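Local atomic coordinates of AP endonuclease, family 2 (Brucella melitensis biovar Abortus, PDB entry 3NGF), a protein that probably interconverts hydroxypyruvate and tartronate semialdehyde as a manganese-binding TIM-barrel isomerase of the hyi family, and may also have endonuclease activity. Residues A[120-125]-A[165-170]; A[76-81]-A[85-90]; A[139-144]-A[177-182]; A[188-193]-A[224-229]. All blocks are in the same frame, centred on the assembly; numbering follows the deposited sequence. Where two conformers were deposited one is given.

Contact 1: residues A[120-125]-A[165-170]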
loop_
_atom_site.group_PDB
_atom_site.type_symbol
_atom_site.label_atom_id
_atom_site.label_comp_id
_atom_site.label_asym_id
_atom_site.label_seq_id
_atom_site.Cartn_x
_atom_site.Cartn_y
_atom_site.Cartn_z
ATOM N N LEU A 120 24.347 -2.039 -2.813
ATOM C CA LEU A 120 24.682 -0.926 -1.930
ATOM C C LEU A 120 25.022 -1.459 -0.541
ATOM O O LEU A 120 24.672 -2.594 -0.195
ATOM C CB LEU A 120 23.532 0.083 -1.853
ATOM C CG LEU A 120 23.099 0.770 -3.151
ATOM C CD1 LEU A 120 22.005 1.822 -2.837
ATOM C CD2 LEU A 120 24.277 1.418 -3.888
ATOM N N ASP A 121 25.732 -0.645 0.240
ATOM C CA ASP A 121 26.065 -1.000 1.621
ATOM C C ASP A 121 24.791 -1.016 2.495
ATOM O O ASP A 121 24.073 -0.015 2.586
ATOM C CB ASP A 121 27.113 -0.032 2.181
ATOM C CG ASP A 121 27.477 -0.342 3.620
ATOM O OD1 ASP A 121 28.251 -1.293 3.864
ATOM O OD2 ASP A 121 26.972 0.362 4.512
ATOM N N ARG A 122 24.510 -2.160 3.117
ATOM C CA ARG A 122 23.256 -2.349 3.846
ATOM C C ARG A 122 23.099 -1.358 4.992
ATOM O O ARG A 122 22.031 -0.787 5.172
ATOM C CB ARG A 122 23.140 -3.786 4.369
ATOM C CG ARG A 122 21.804 -4.087 5.031
ATOM C CD ARG A 122 20.674 -4.049 4.000
ATOM N NE ARG A 122 19.344 -4.140 4.604
ATOM C CZ ARG A 122 18.211 -4.265 3.919
ATOM N NH1 ARG A 122 17.049 -4.331 4.570
ATOM N NH2 ARG A 122 18.223 -4.348 2.584
ATOM N N LYS A 123 24.165 -1.141 5.757
ATOM C CA LYS A 123 24.112 -0.225 6.882
ATOM C C LYS A 123 23.794 1.207 6.426
ATOM O O LYS A 123 22.982 1.877 7.048
ATOM C CB LYS A 123 25.428 -0.274 7.683
ATOM C CG LYS A 123 25.439 0.574 8.959
ATOM C CD LYS A 123 26.832 0.559 9.630
ATOM C CE LYS A 123 26.916 1.531 10.821
ATOM N NZ LYS A 123 27.110 2.963 10.415
ATOM N N ALA A 124 24.424 1.667 5.347
ATOM C CA ALA A 124 24.144 3.009 4.808
ATOM C C ALA A 124 22.680 3.101 4.387
ATOM O O ALA A 124 22.022 4.129 4.602
ATOM C CB ALA A 124 25.030 3.318 3.613
ATOM N N CYS A 125 22.168 2.035 3.786
ATOM C CA CYS A 125 20.781 2.041 3.330
ATOM C C CYS A 125 19.782 2.140 4.476
ATOM O O CYS A 125 18.802 2.905 4.399
ATOM C CB CYS A 125 20.462 0.787 2.500
ATOM S SG CYS A 125 21.268 0.725 0.868
ATOM N N GLN A 165 8.543 -9.228 6.752
ATOM C CA GLN A 165 7.621 -8.470 7.636
ATOM C C GLN A 165 8.182 -8.076 8.999
ATOM O O GLN A 165 8.102 -6.907 9.378
ATOM C CB GLN A 165 6.292 -9.226 7.832
ATOM C CG GLN A 165 5.547 -9.538 6.565
ATOM C CD GLN A 165 5.055 -8.290 5.833
ATOM O OE1 GLN A 165 4.725 -7.268 6.459
ATOM N NE2 GLN A 165 4.968 -8.386 4.509
ATOM N N LEU A 166 8.700 -9.030 9.770
ATOM C CA LEU A 166 9.187 -8.696 11.109
ATOM C C LEU A 166 10.464 -7.842 11.032
ATOM O O LEU A 166 10.738 -7.036 11.930
ATOM C CB LEU A 166 9.400 -9.960 11.951
ATOM C CG LEU A 166 8.148 -10.775 12.288
ATOM C CD1 LEU A 166 8.549 -11.947 13.176
ATOM C CD2 LEU A 166 7.112 -9.928 12.984
ATOM N N GLU A 167 11.232 -7.993 9.957
ATOM C CA GLU A 167 12.396 -7.135 9.736
ATOM C C GLU A 167 11.912 -5.689 9.574
ATOM O O GLU A 167 12.539 -4.752 10.090
ATOM C CB GLU A 167 13.141 -7.576 8.492
ATOM C CG GLU A 167 14.332 -6.721 8.147
ATOM C CD GLU A 167 15.108 -7.229 6.941
ATOM O OE1 GLU A 167 14.658 -8.193 6.265
ATOM O OE2 GLU A 167 16.190 -6.650 6.678
ATOM N N ALA A 168 10.799 -5.510 8.865
ATOM C CA ALA A 168 10.231 -4.168 8.669
ATOM C C ALA A 168 9.723 -3.599 9.996
ATOM O O ALA A 168 9.892 -2.399 10.277
ATOM C CB ALA A 168 9.095 -4.176 7.612
ATOM N N VAL A 169 9.079 -4.438 10.812
ATOM C CA VAL A 169 8.653 -4.023 12.155
ATOM C C VAL A 169 9.850 -3.518 12.971
ATOM O O VAL A 169 9.772 -2.486 13.650
ATOM C CB VAL A 169 7.937 -5.147 12.895
ATOM C CG1 VAL A 169 7.738 -4.791 14.357
ATOM C CG2 VAL A 169 6.590 -5.473 12.189
ATOM N N GLY A 170 10.949 -4.241 12.874
ATOM C CA GLY A 170 12.203 -3.838 13.520
ATOM C C GLY A 170 12.732 -2.511 13.021
ATOM O O GLY A 170 13.198 -1.677 13.836
HETATM O O HOH W 1 16.810 -4.590 7.881
#
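Arg122 and Glu167 reach for each other head-on across the gap between their helices, each with CG anti to its own backbone nitrogen (chi1 -175° and 178°). The glutamate then runs fully extended, whereas the arginine bends once at chi2 before straightening again. This reach is needed because the backbones stay far apart, with 13.2 Å between the CA atoms of Arg122 and Glu167. The two side chains meet in a salt bridge of 3.2 Å from Arg122 NH1 to Glu167 OE2. It is a single-point contact: the guanidinium and carboxylate planes are turned 44° apart, and OE2 comes in obliquely. A water completes a small triangle with the pair. It lies at the guanidinium edge, in plane; its bond from Arg122 NH1 is weak, at 3.3 Å, and its separation from Glu167 OE2 is unusually short and therefore doubtful in detail. Other partners fix the rest of the guanidinium: NE forms a salt bridge with Glu126 one turn along the helix, and NH2 donates to the carbonyl oxygen of Phe161. Arg122 is thus held on several sides, and its link to Glu167 is one of a set of polar contacts at a partly exposed surface. Just before it, Asp121 is the N-cap of its helix, its OD2 accepting from Ala124 N at 3.0 Å. The bridge therefore spans the beginnings of helices 122-140 and 165-175, consecutive outer helices of the TIM barrel separated in sequence by strand 146-149. On its inner side, helix 165-175 lays Gln165 and Val169 against Val182 of strand 180-185.

Contact 2: residues A[76-81]-A[85-90]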
loop_
_atom_site.group_PDB
_atom_site.type_symbol
_atom_site.label_atom_id
_atom_site.label_comp_id
_atom_site.label_asym_id
_atom_site.label_seq_id
_atom_site.Cartn_x
_atom_site.Cartn_y
_atom_site.Cartn_z
ATOM N N ALA A 76 12.752 4.147 -15.897
ATOM C CA ALA A 76 14.154 3.702 -15.862
ATOM C C ALA A 76 14.434 2.583 -14.848
ATOM O O ALA A 76 15.595 2.230 -14.630
ATOM C CB ALA A 76 15.085 4.884 -15.605
ATOM N N GLY A 77 13.388 2.027 -14.234
ATOM C CA GLY A 77 13.545 0.925 -13.276
ATOM C C GLY A 77 13.606 1.319 -11.800
ATOM O O GLY A 77 13.786 0.454 -10.940
ATOM N N GLU A 78 13.479 2.610 -11.487
ATOM C CA GLU A 78 13.510 3.045 -10.074
ATOM C C GLU A 78 12.219 2.649 -9.342
ATOM O O GLU A 78 11.127 2.729 -9.894
ATOM C CB GLU A 78 13.784 4.560 -9.948
ATOM C CG GLU A 78 15.057 4.951 -10.657
ATOM C CD GLU A 78 15.617 6.304 -10.254
ATOM O OE1 GLU A 78 14.851 7.214 -9.870
ATOM O OE2 GLU A 78 16.844 6.460 -10.370
ATOM N N ARG A 79 12.379 2.191 -8.101
ATOM C CA ARG A 79 11.274 1.705 -7.271
ATOM C C ARG A 79 11.345 2.360 -5.893
ATOM O O ARG A 79 11.270 1.698 -4.858
ATOM C CB ARG A 79 11.345 0.181 -7.160
ATOM C CG ARG A 79 11.323 -0.513 -8.512
ATOM C CD ARG A 79 9.931 -0.398 -9.119
ATOM N NE ARG A 79 9.789 -1.110 -10.390
ATOM C CZ ARG A 79 9.957 -0.575 -11.604
ATOM N NH1 ARG A 79 10.306 0.708 -11.763
ATOM N NH2 ARG A 79 9.794 -1.338 -12.684
ATOM N N GLY A 80 11.474 3.685 -5.881
ATOM C CA GLY A 80 11.576 4.438 -4.623
ATOM C C GLY A 80 13.011 4.834 -4.322
ATOM O O GLY A 80 13.934 4.347 -4.951
ATOM N N MET A 81 13.194 5.725 -3.356
ATOM C CA MET A 81 14.546 6.142 -2.972
ATOM C C MET A 81 14.750 6.316 -1.471
ATOM O O MET A 81 15.828 6.759 -1.046
ATOM C CB MET A 81 14.871 7.452 -3.658
ATOM C CG MET A 81 14.062 8.596 -3.108
ATOM S SD MET A 81 13.938 9.883 -4.336
ATOM C CE MET A 81 12.862 9.118 -5.553
ATOM N N SER A 85 21.214 6.285 -0.067
ATOM C CA SER A 85 22.041 7.398 0.386
ATOM C C SER A 85 22.322 8.360 -0.753
ATOM O O SER A 85 22.600 7.939 -1.886
ATOM C CB SER A 85 23.360 6.896 0.960
ATOM O OG SER A 85 24.139 7.987 1.426
ATOM N N GLY A 86 22.236 9.653 -0.452
ATOM C CA GLY A 86 22.498 10.693 -1.442
ATOM C C GLY A 86 21.281 11.271 -2.132
ATOM O O GLY A 86 21.397 12.319 -2.772
ATOM N N ARG A 87 20.118 10.609 -2.003
ATOM C CA ARG A 87 18.884 11.088 -2.609
ATOM C C ARG A 87 17.923 11.713 -1.590
ATOM O O ARG A 87 16.737 11.826 -1.837
ATOM C CB ARG A 87 18.237 9.946 -3.392
ATOM C CG ARG A 87 19.178 9.501 -4.515
ATOM C CD ARG A 87 18.578 8.467 -5.394
ATOM N NE ARG A 87 17.483 8.971 -6.217
ATOM C CZ ARG A 87 16.878 8.225 -7.132
ATOM N NH1 ARG A 87 17.298 6.977 -7.345
ATOM N NH2 ARG A 87 15.863 8.723 -7.837
ATOM N N GLU A 88 18.462 12.169 -0.467
ATOM C CA GLU A 88 17.640 12.645 0.626
ATOM C C GLU A 88 16.860 13.920 0.298
ATOM O O GLU A 88 15.673 14.002 0.626
ATOM C CB GLU A 88 18.470 12.836 1.904
ATOM C CG GLU A 88 19.091 11.563 2.429
ATOM C CD GLU A 88 20.523 11.320 1.917
ATOM O OE1 GLU A 88 21.004 12.039 1.006
ATOM O OE2 GLU A 88 21.170 10.395 2.456
ATOM N N GLN A 89 17.501 14.903 -0.343
ATOM C CA GLN A 89 16.793 16.148 -0.672
ATOM C C GLN A 89 15.675 15.825 -1.654
ATOM O O GLN A 89 14.561 16.329 -1.526
ATOM C CB GLN A 89 17.718 17.202 -1.261
ATOM C CG GLN A 89 17.038 18.526 -1.464
ATOM C CD GLN A 89 16.692 19.232 -0.167
ATOM O OE1 GLN A 89 17.582 19.651 0.565
ATOM N NE2 GLN A 89 15.391 19.391 0.109
ATOM N N GLU A 90 15.973 14.961 -2.615
ATOM C CA GLU A 90 14.963 14.462 -3.547
ATOM C C GLU A 90 13.783 13.800 -2.822
ATOM O O GLU A 90 12.614 14.121 -3.066
ATOM C CB GLU A 90 15.602 13.464 -4.510
ATOM C CG GLU A 90 14.678 12.998 -5.614
ATOM C CD GLU A 90 15.317 11.927 -6.492
ATOM O OE1 GLU A 90 16.560 11.698 -6.364
ATOM O OE2 GLU A 90 14.574 11.350 -7.324
#
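A salt-bridge network of Glu78, Arg87 and Glu90, with Met81 packed against it, joins the loop after strand 63-68 to the start of helix 88-104 in the TIM barrel. In the modelled conformer, one of two, buried Met81 runs across both Arg87 and Glu90, and also touches Phe91 and Asn94 of the helix. Its CB sits 3.9 Å above one face of the Arg87 guanidinium, nearer the margin of the group than its middle. Along 85-90, Gly86 comes first into play: its backbone N donates to Glu88 OE2 at 3.2 Å, nearly straight, which ties the turn before the helix to the first helical turn. Arg87, at the N-cap position, is the hub. Its CG lies anti to the carbonyl carbon (chi1 -62°) and the chain bends at chi3, carrying the guanidinium between the two glutamates. Arg87 NH2 donates to Glu78 OE1 at 2.7 Å with an angle of 171°; the carboxylate oxygen lies close to the guanidinium plane but is itself met from above the carboxylate plane. A weaker bond from Arg87 NH1 to Glu78 OE2 accompanies it. Glu78 OE1 also accepts from the backbone N of Asp73, so the carboxylate is held from the loop side as well. The positive guanidinium between the two acids probably eases their mutual repulsion. Glu90, one helical turn after the hub, takes the side-on grip of Arg87: NH2 reaches Glu90 OE2 at 3.0 Å, and Arg87 NE reaches Glu90 OE1 at 2.9 Å.

Contact 3: residues A[139-144]-A[177-182]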
loop_
_atom_site.group_PDB
_atom_site.type_symbol
_atom_site.label_atom_id
_atom_site.label_comp_id
_atom_site.label_asym_id
_atom_site.label_seq_id
_atom_site.Cartn_x
_atom_site.Cartn_y
_atom_site.Cartn_z
ATOM N N LYS A 139 6.927 15.625 9.042
ATOM C CA LYS A 139 6.202 16.512 8.127
ATOM C C LYS A 139 4.733 16.140 8.064
ATOM O O LYS A 139 3.878 17.017 7.922
ATOM C CB LYS A 139 6.812 16.444 6.724
ATOM C CG LYS A 139 8.067 17.293 6.565
ATOM C CD LYS A 139 7.743 18.809 6.587
ATOM C CE LYS A 139 6.813 19.204 5.395
ATOM N NZ LYS A 139 6.379 20.639 5.336
ATOM N N LEU A 140 4.441 14.842 8.177
ATOM C CA LEU A 140 3.062 14.346 8.058
ATOM C C LEU A 140 2.242 14.384 9.370
ATOM O O LEU A 140 1.009 14.439 9.322
ATOM C CB LEU A 140 3.064 12.938 7.482
ATOM C CG LEU A 140 3.685 12.808 6.067
ATOM C CD1 LEU A 140 3.639 11.330 5.574
ATOM C CD2 LEU A 140 3.112 13.762 5.060
ATOM N N ALA A 141 2.918 14.325 10.516
ATOM C CA ALA A 141 2.242 14.262 11.839
ATOM C C ALA A 141 1.271 15.425 12.089
ATOM O O ALA A 141 0.214 15.203 12.664
ATOM C CB ALA A 141 3.289 14.157 13.011
ATOM N N PRO A 142 1.613 16.650 11.653
ATOM C CA PRO A 142 0.697 17.782 11.865
ATOM C C PRO A 142 -0.662 17.618 11.189
ATOM O O PRO A 142 -1.643 18.304 11.553
ATOM C CB PRO A 142 1.446 18.962 11.246
ATOM C CG PRO A 142 2.889 18.600 11.392
ATOM C CD PRO A 142 2.943 17.108 11.194
ATOM N N HIS A 143 -0.683 16.763 10.177
ATOM C CA HIS A 143 -1.864 16.478 9.377
ATOM C C HIS A 143 -2.514 15.122 9.666
ATOM O O HIS A 143 -3.474 14.721 8.981
ATOM C CB HIS A 143 -1.463 16.593 7.902
ATOM C CG HIS A 143 -0.827 17.916 7.573
ATOM N ND1 HIS A 143 -1.555 19.082 7.506
ATOM C CD2 HIS A 143 0.454 18.255 7.295
ATOM C CE1 HIS A 143 -0.751 20.085 7.189
ATOM N NE2 HIS A 143 0.476 19.615 7.072
ATOM N N GLY A 144 -1.999 14.424 10.689
ATOM C CA GLY A 144 -2.540 13.149 11.099
ATOM C C GLY A 144 -2.311 12.067 10.049
ATOM O O GLY A 144 -3.090 11.119 9.977
ATOM N N ARG A 177 8.801 6.721 15.548
ATOM C CA ARG A 177 7.789 7.749 15.314
ATOM C C ARG A 177 6.420 7.071 15.306
ATOM O O ARG A 177 6.230 6.077 14.590
ATOM C CB ARG A 177 8.015 8.458 13.977
ATOM C CG ARG A 177 9.326 9.263 13.911
ATOM C CD ARG A 177 9.242 10.527 14.748
ATOM N NE ARG A 177 10.380 11.416 14.528
ATOM C CZ ARG A 177 11.585 11.247 15.052
ATOM N NH1 ARG A 177 11.834 10.237 15.867
ATOM N NH2 ARG A 177 12.553 12.117 14.779
ATOM N N PRO A 178 5.457 7.622 16.074
ATOM C CA PRO A 178 4.160 6.920 16.184
ATOM C C PRO A 178 3.359 6.840 14.883
ATOM O O PRO A 178 2.600 5.869 14.685
ATOM C CB PRO A 178 3.417 7.732 17.238
ATOM C CG PRO A 178 4.525 8.258 18.122
ATOM C CD PRO A 178 5.619 8.640 17.140
ATOM N N ASN A 179 3.536 7.819 13.992
ATOM C CA ASN A 179 2.822 7.809 12.698
ATOM C C ASN A 179 3.628 7.114 11.565
ATOM O O ASN A 179 3.607 7.536 10.397
ATOM C CB ASN A 179 2.359 9.217 12.302
ATOM C CG ASN A 179 3.496 10.150 12.013
ATOM O OD1 ASN A 179 4.536 10.133 12.706
ATOM N ND2 ASN A 179 3.312 10.999 10.995
ATOM N N VAL A 180 4.301 6.025 11.925
ATOM C CA VAL A 180 4.985 5.172 10.961
ATOM C C VAL A 180 4.552 3.745 11.277
ATOM O O VAL A 180 4.459 3.377 12.470
ATOM C CB VAL A 180 6.515 5.299 11.075
ATOM C CG1 VAL A 180 7.224 4.322 10.177
ATOM C CG2 VAL A 180 6.975 6.719 10.764
ATOM N N ALA A 181 4.252 2.956 10.242
ATOM C CA ALA A 181 3.884 1.548 10.414
ATOM C C ALA A 181 4.171 0.739 9.169
ATOM O O ALA A 181 4.728 1.237 8.204
ATOM C CB ALA A 181 2.419 1.400 10.828
ATOM N N VAL A 182 3.805 -0.530 9.226
ATOM C CA VAL A 182 4.003 -1.473 8.139
ATOM C C VAL A 182 2.723 -1.591 7.305
ATOM O O VAL A 182 1.596 -1.546 7.838
ATOM C CB VAL A 182 4.369 -2.853 8.697
ATOM C CG1 VAL A 182 4.535 -3.916 7.546
ATOM C CG2 VAL A 182 5.672 -2.756 9.528
#
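Ala141 and Asn179 bring their CA atoms to 6.5 Å where the 3-10 turn 141-143, following helix 122-140, passes the type I beta turn from Arg177 to Val180. Asn179 carries the side-chain part of the contact. With CG between its backbone nitrogen and carbonyl carbon (chi1 66°), its amide reaches toward the helix end. ND2 comes within 3.4 Å of Ala141 N, but both are donors and no hydrogen bond joins them. The amide nitrogen is instead bound to the carbonyl oxygens of Ala137 and Ile145, two acceptors that lie before and after the helix end, and these bonds explain why it sits so near a backbone N-H. Besides its two carbonyls the amide nitrogen meets aliphatic carbons: Ala141 CB at 3.7 Å and Leu140 CB at 4.0 Å from ND2. The rest of the Leu140 side chain is buried, packing on Val147 and on Leu99 of helix 88-104. The helix end itself is a Schellman motif: Gly144, at positive phi, is the C-prime residue, Ile145 N binds Leu140 O, and Gly144 N binds Ala141 O at 3.1 Å. The chain then turns into strand 146-149, beside which strand 180-185 runs parallel. Asn179 thus ties a helix-to-strand turn to the turn entering the next strand, at the N-terminal end of the parallel strands, as befits the repeated beta-alpha units of a TIM barrel.

Contact 4: residues A[188-193]-A[224-229]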
loop_
_atom_site.group_PDB
_atom_site.type_symbol
_atom_site.label_atom_id
_atom_site.label_comp_id
_atom_site.label_asym_id
_atom_site.label_seq_id
_atom_site.Cartn_x
_atom_site.Cartn_y
_atom_site.Cartn_z
ATOM N N HIS A 188 2.598 -10.718 -0.549
ATOM C CA HIS A 188 4.043 -10.683 -0.333
ATOM C C HIS A 188 4.447 -11.475 0.927
ATOM O O HIS A 188 5.462 -12.143 0.929
ATOM C CB HIS A 188 4.521 -9.230 -0.229
ATOM C CG HIS A 188 4.354 -8.431 -1.489
ATOM N ND1 HIS A 188 4.771 -8.877 -2.726
ATOM C CD2 HIS A 188 3.900 -7.171 -1.679
ATOM C CE1 HIS A 188 4.549 -7.930 -3.625
ATOM N NE2 HIS A 188 3.995 -6.896 -3.016
ATOM N N ALA A 189 3.648 -11.379 1.992
ATOM C CA ALA A 189 3.944 -12.029 3.274
ATOM C C ALA A 189 3.900 -13.543 3.101
ATOM O O ALA A 189 4.741 -14.258 3.647
ATOM C CB ALA A 189 2.951 -11.607 4.332
ATOM N N GLN A 190 2.937 -14.029 2.321
ATOM C CA GLN A 190 2.857 -15.483 2.083
ATOM C C GLN A 190 4.025 -16.049 1.255
ATOM O O GLN A 190 4.464 -17.190 1.488
ATOM C CB GLN A 190 1.499 -15.814 1.451
ATOM C CG GLN A 190 1.271 -17.269 1.052
ATOM C CD GLN A 190 1.508 -18.255 2.182
ATOM O OE1 GLN A 190 1.561 -17.889 3.369
ATOM N NE2 GLN A 190 1.657 -19.532 1.817
ATOM N N ILE A 191 4.496 -15.280 0.275
ATOM C CA ILE A 191 5.595 -15.673 -0.597
ATOM C C ILE A 191 6.927 -15.691 0.168
ATOM O O ILE A 191 7.720 -16.620 -0.006
ATOM C CB ILE A 191 5.666 -14.788 -1.883
ATOM C CG1 ILE A 191 4.453 -15.067 -2.764
ATOM C CG2 ILE A 191 6.944 -14.996 -2.679
ATOM C CD1 ILE A 191 4.218 -14.034 -3.861
ATOM N N MET A 192 7.158 -14.680 1.007
ATOM C CA MET A 192 8.456 -14.522 1.689
ATOM C C MET A 192 8.555 -15.152 3.082
ATOM O O MET A 192 9.641 -15.640 3.470
ATOM C CB MET A 192 8.789 -13.031 1.805
ATOM C CG MET A 192 8.969 -12.333 0.472
ATOM S SD MET A 192 10.159 -13.137 -0.604
ATOM C CE MET A 192 11.657 -13.121 0.409
ATOM N N ASP A 193 7.459 -15.146 3.836
ATOM C CA ASP A 193 7.484 -15.449 5.275
ATOM C C ASP A 193 6.603 -16.632 5.697
ATOM O O ASP A 193 7.039 -17.502 6.460
ATOM C CB ASP A 193 7.079 -14.195 6.077
ATOM C CG ASP A 193 8.140 -13.098 6.036
ATOM O OD1 ASP A 193 9.327 -13.437 6.071
ATOM O OD2 ASP A 193 7.797 -11.888 5.937
ATOM N N GLY A 224 -6.408 -20.236 -5.069
ATOM C CA GLY A 224 -5.004 -20.313 -4.672
ATOM C C GLY A 224 -4.822 -20.898 -3.296
ATOM O O GLY A 224 -5.770 -21.450 -2.699
ATOM N N GLU A 225 -3.601 -20.749 -2.777
ATOM C CA GLU A 225 -3.186 -21.468 -1.584
ATOM C C GLU A 225 -3.688 -20.909 -0.255
ATOM O O GLU A 225 -3.705 -21.633 0.743
ATOM C CB GLU A 225 -1.652 -21.682 -1.609
ATOM C CG GLU A 225 -0.816 -20.456 -1.360
ATOM C CD GLU A 225 0.665 -20.635 -1.697
ATOM O OE1 GLU A 225 1.019 -21.054 -2.811
ATOM O OE2 GLU A 225 1.491 -20.335 -0.821
ATOM N N LEU A 226 -4.141 -19.651 -0.240
ATOM C CA LEU A 226 -4.639 -19.043 0.985
ATOM C C LEU A 226 -6.161 -19.098 1.055
ATOM O O LEU A 226 -6.841 -18.928 0.058
ATOM C CB LEU A 226 -4.180 -17.593 1.122
ATOM C CG LEU A 226 -2.680 -17.288 1.195
ATOM C CD1 LEU A 226 -2.450 -15.766 1.339
ATOM C CD2 LEU A 226 -1.973 -18.061 2.314
ATOM N N ASN A 227 -6.672 -19.340 2.257
ATOM C CA ASN A 227 -8.087 -19.242 2.562
ATOM C C ASN A 227 -8.389 -17.835 3.099
ATOM O O ASN A 227 -8.306 -17.579 4.301
ATOM C CB ASN A 227 -8.437 -20.328 3.583
ATOM C CG ASN A 227 -9.891 -20.309 4.001
ATOM O OD1 ASN A 227 -10.704 -19.582 3.449
ATOM N ND2 ASN A 227 -10.211 -21.094 5.005
ATOM N N TYR A 228 -8.716 -16.913 2.193
ATOM C CA TYR A 228 -8.873 -15.521 2.564
ATOM C C TYR A 228 -10.020 -15.246 3.543
ATOM O O TYR A 228 -9.856 -14.419 4.389
ATOM C CB TYR A 228 -8.919 -14.581 1.341
ATOM C CG TYR A 228 -7.542 -14.116 0.913
ATOM C CD1 TYR A 228 -6.828 -13.218 1.687
ATOM C CD2 TYR A 228 -6.928 -14.633 -0.222
ATOM C CE1 TYR A 228 -5.577 -12.816 1.352
ATOM C CE2 TYR A 228 -5.664 -14.214 -0.588
ATOM C CZ TYR A 228 -4.991 -13.299 0.202
ATOM O OH TYR A 228 -3.734 -12.850 -0.122
ATOM N N PRO A 229 -11.167 -15.961 3.454
ATOM C CA PRO A 229 -12.195 -15.737 4.480
ATOM C C PRO A 229 -11.712 -15.992 5.915
ATOM O O PRO A 229 -12.094 -15.268 6.846
ATOM C CB PRO A 229 -13.317 -16.695 4.071
ATOM C CG PRO A 229 -13.168 -16.815 2.570
ATOM C CD PRO A 229 -11.701 -16.668 2.278
#
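Gln190 meets Glu225 and Leu226 at the surface of the TIM barrel, where helix 186-192, directly after strand 180-185, faces the loop leading into helix 228-237. The polar half of the contact is one well-aligned hydrogen bond: Gln190 NE2 donates to Glu225 OE2 at 2.8 Å with an angle of 176°. The acceptor lies in the glutamine amide plane, and OE2 offers its anti lone pair, the one away from its partner oxygen. Amide and carboxylate are nevertheless turned steeply against each other, their planes 79° apart. The nonpolar half comes from Leu226, which lies alongside Gln190, the two chains running opposite ways, and sets its CD1 methyl 4.0 Å from Gln190 CB. Torsions put the amide in reach of both partners: Gln190 CG is anti to the backbone N (chi1 176°) and the chain then bends at chi2, while Glu225 holds its CG between backbone N and carbonyl carbon and runs extended beyond it. Behind this first shell, Leu196 of helix 196-202 touches both Gln190 and Leu226, and Glu225 is backbone-bonded to Val215. Further out, Tyr228 OH is hydrogen-bonded to the carbonyl oxygen of Ala213. The manganese ligand Asp185 ends the strand just before helix 186-192, and the ion is about 12 Å from the Gln190 side chain, so the contact lies near the metal site without joining it. At its closest, Leu226 CD2 stands 3.5 Å from Gln190 CD, the carbon of the amide.

How the contacts relate
None of the four contacts is a fully buried core: contacts 1 and 4 lie at the surface, and contacts 2 and 3 are partly buried. Helix 122-140 serves contact 1 at its start and contact 3 at its end. Contacts 1 and 3 also touch directly through helix 165-175 and strand 180-185, while Gln165 N probably bonds Asp193 OD2 and so joins contact 1 to contact 4. Contact 2 touches none of the others. Charge dominates contacts 1 and 2, a lone water-assisted bridge against a denser network backed by methionine; contact 4 pairs a neutral amide with a carboxylate, and contact 3 has no hydrogen bond between its segments.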